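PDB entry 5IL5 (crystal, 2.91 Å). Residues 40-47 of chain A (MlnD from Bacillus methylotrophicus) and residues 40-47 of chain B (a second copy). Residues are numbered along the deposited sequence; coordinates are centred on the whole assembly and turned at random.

Chain A (40-47) ISDFKAQK
Chain B, residues 40-47: ISDFKAQK

Two copies of the same segment of MlnD meet across an exact two-fold axis, so every contact described from chain B recurs with the chains exchanged. Each segment is a tight turn that folds back on itself and leads into a strand that includes B:Lys47, or A:Lys47 in its mate, and continues later in the chain. The register is set by B:Ser41 lying against A:Ser41, CA to CA 6.1 Å, and by B:Asp42 facing A:Gln46, CA to CA 6.6 Å. The contact is small, burying 313 Å² in total.

B:Ile40 (phi/psi -121/32, chi1 p, chi2 t) points away from the chain A stretch; its backbone N helps close the turn, B:Ile40 N donating to B:Lys47 O at 2.9 Å.

B:Ser41 (-64/154, chi1 m) points toward its mate, and B:Ser41 CB packs 3.6 Å from A:Ser41 CB, an approach suited to a small residue. Its OG accepts a hydrogen bond from B:Lys47 N at 3.0 Å, giving this buried hydroxyl a backbone donor within its own chain; OG also hydrogen-bonds just outside the stretch. B:Ser41 O receives a weak hydrogen bond from A:Gln46 NE2 at 3.3 Å.

B:Asp42 is extended (-149/-176) and points away. With chi1 p and chi2 28°, its carboxylate organises the turn: OD1 accepts from B:Ala45 N at 2.8 Å and weakly from B:Lys44 N, also at 2.8 Å, and B:Asp42 N donates to B:Ala45 O at 3.0 Å. What chain A meets is largely backbone, with A:Gln46 OE1 3.1 Å from B:Asp42 CA.

B:Phe43 (-58/-33, chi1 m, chi2 -35°) starts away from the chain A stretch, but its ring end comes nearer, placing CE1 4.0 Å from A:Gln46 CG. The ring thus makes an apolar contact with the aliphatic stem of the glutamine.

B:Lys44 (-73/-41) continues the turn with all four chi angles t, its long charged side chain exposed and clear of the chain A stretch. B:Ala45 (-165/151) returns to an extended backbone, its methyl also directed away.

B:Gln46 (-71/133; chi1 t, chi2 p, chi3 28°) is the reaching residue, buried and covered more by the partner stretch than any other of its segment. Its side chain is long enough to cross the interface: B:Gln46 NE2 donates the weak hydrogen bond to A:Ser41 O at 3.3 Å (158° at the hydrogen), and B:Gln46 CG lies 4.0 Å from A:Phe43 CE1. A polar amide on a flexible aliphatic stem suits both contacts.

B:Lys47 (-168/156; chi1 p, the rest t) does not reach the chain A stretch. Its extended side chain instead spans its own turn, where B:Lys47 NZ forms a salt bridge with B:Asp42 OD2 at 3.1 Å.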

# COMPACT_ATOMS: atom_id res chain seq x y z
N ILE A 40 -0.58 -3.29 -1.93
CA ILE A 40 -1.84 -3.95 -1.59
C ILE A 40 -1.62 -4.99 -0.49
O ILE A 40 -2.31 -6.01 -0.44
CB ILE A 40 -2.45 -4.60 -2.84
CG1 ILE A 40 -1.40 -5.43 -3.58
CG2 ILE A 40 -3.03 -3.53 -3.73
CD1 ILE A 40 -1.96 -6.53 -4.45
N SER A 41 -0.67 -4.72 0.40
CA SER A 41 -0.38 -5.63 1.50
C SER A 41 -1.57 -5.76 2.43
O SER A 41 -2.41 -4.86 2.54
CB SER A 41 0.83 -5.14 2.27
OG SER A 41 1.93 -4.93 1.41
N ASP A 42 -1.66 -6.90 3.12
CA ASP A 42 -2.69 -7.12 4.12
C ASP A 42 -2.14 -8.05 5.20
O ASP A 42 -0.98 -8.47 5.15
CB ASP A 42 -3.98 -7.67 3.50
CG ASP A 42 -3.76 -9.01 2.80
OD1 ASP A 42 -2.85 -9.76 3.21
OD2 ASP A 42 -4.51 -9.31 1.84
N PHE A 43 -3.00 -8.40 6.16
CA PHE A 43 -2.57 -9.25 7.26
C PHE A 43 -2.03 -10.57 6.74
O PHE A 43 -1.11 -11.15 7.33
CB PHE A 43 -3.74 -9.52 8.20
CG PHE A 43 -4.12 -8.35 9.06
CD1 PHE A 43 -3.16 -7.48 9.53
CD2 PHE A 43 -5.45 -8.12 9.36
CE1 PHE A 43 -3.53 -6.41 10.32
CE2 PHE A 43 -5.81 -7.05 10.14
CZ PHE A 43 -4.85 -6.19 10.62
N LYS A 44 -2.60 -11.06 5.64
CA LYS A 44 -2.20 -12.36 5.15
C LYS A 44 -0.81 -12.32 4.52
O LYS A 44 -0.03 -13.25 4.70
CB LYS A 44 -3.24 -12.88 4.16
CG LYS A 44 -2.97 -14.31 3.73
CD LYS A 44 -4.16 -14.89 2.97
CE LYS A 44 -3.79 -16.16 2.25
NZ LYS A 44 -4.99 -16.75 1.61
N ALA A 45 -0.50 -11.27 3.77
CA ALA A 45 0.83 -11.19 3.18
C ALA A 45 1.15 -9.79 2.68
O ALA A 45 0.26 -9.03 2.27
CB ALA A 45 0.96 -12.22 2.05
N GLN A 46 2.44 -9.48 2.70
CA GLN A 46 2.98 -8.29 2.06
C GLN A 46 2.95 -8.45 0.54
O GLN A 46 3.37 -9.48 0.01
CB GLN A 46 4.41 -8.08 2.53
CG GLN A 46 5.18 -6.97 1.84
CD GLN A 46 4.89 -5.58 2.40
OE1 GLN A 46 4.54 -5.43 3.57
NE2 GLN A 46 5.04 -4.56 1.56
N LYS A 47 2.46 -7.44 -0.17
CA LYS A 47 2.36 -7.61 -1.61
C LYS A 47 2.06 -6.29 -2.30
O LYS A 47 1.49 -5.38 -1.70
CB LYS A 47 1.29 -8.65 -1.94
CG LYS A 47 -0.02 -8.40 -1.23
CD LYS A 47 -0.96 -9.56 -1.38
CE LYS A 47 -2.06 -9.48 -0.35
NZ LYS A 47 -3.16 -10.41 -0.66
N ILE B 40 1.06 1.83 3.23
CA ILE B 40 2.51 1.90 3.41
C ILE B 40 3.01 0.75 4.26
O ILE B 40 3.99 0.88 5.00
CB ILE B 40 2.89 3.25 4.04
CG1 ILE B 40 2.02 3.54 5.26
CG2 ILE B 40 2.76 4.35 3.00
CD1 ILE B 40 2.63 4.49 6.26
N SER B 41 2.34 -0.40 4.15
CA SER B 41 2.74 -1.58 4.91
C SER B 41 4.13 -2.05 4.51
O SER B 41 4.59 -1.81 3.39
CB SER B 41 1.73 -2.70 4.69
OG SER B 41 0.41 -2.26 4.98
N ASP B 42 4.81 -2.73 5.44
CA ASP B 42 6.10 -3.33 5.15
C ASP B 42 6.26 -4.57 6.02
O ASP B 42 5.36 -4.96 6.77
CB ASP B 42 7.25 -2.33 5.38
CG ASP B 42 7.30 -1.82 6.82
OD1 ASP B 42 6.88 -2.56 7.74
OD2 ASP B 42 7.77 -0.68 7.03
N PHE B 43 7.44 -5.20 5.92
CA PHE B 43 7.69 -6.42 6.67
C PHE B 43 7.51 -6.19 8.15
O PHE B 43 7.08 -7.10 8.88
CB PHE B 43 9.11 -6.91 6.40
CG PHE B 43 9.31 -7.52 5.05
CD1 PHE B 43 8.30 -8.25 4.44
CD2 PHE B 43 10.50 -7.34 4.37
CE1 PHE B 43 8.50 -8.80 3.19
CE2 PHE B 43 10.70 -7.88 3.13
CZ PHE B 43 9.69 -8.62 2.54
N LYS B 44 7.84 -4.99 8.62
CA LYS B 44 7.79 -4.74 10.05
C LYS B 44 6.35 -4.63 10.54
O LYS B 44 6.03 -5.12 11.63
CB LYS B 44 8.59 -3.49 10.38
CG LYS B 44 8.71 -3.25 11.88
CD LYS B 44 9.73 -2.17 12.18
CE LYS B 44 9.62 -1.69 13.61
NZ LYS B 44 10.69 -0.71 13.90
N ALA B 45 5.48 -3.97 9.78
CA ALA B 45 4.10 -3.88 10.21
C ALA B 45 3.18 -3.44 9.08
O ALA B 45 3.58 -2.71 8.16
CB ALA B 45 3.98 -2.92 11.40
N GLN B 46 1.93 -3.89 9.18
CA GLN B 46 0.84 -3.41 8.34
C GLN B 46 0.46 -1.99 8.73
O GLN B 46 0.28 -1.69 9.92
CB GLN B 46 -0.36 -4.34 8.50
CG GLN B 46 -1.63 -3.90 7.81
CD GLN B 46 -1.68 -4.24 6.32
OE1 GLN B 46 -1.07 -5.21 5.88
NE2 GLN B 46 -2.42 -3.45 5.56
N LYS B 47 0.33 -1.10 7.75
CA LYS B 47 0.03 0.28 8.13
C LYS B 47 -0.37 1.10 6.91
O LYS B 47 0.01 0.79 5.78
CB LYS B 47 1.24 0.90 8.82
CG LYS B 47 2.54 0.70 8.07
CD LYS B 47 3.73 1.10 8.90
CE LYS B 47 4.99 0.52 8.31
NZ LYS B 47 6.19 1.14 8.90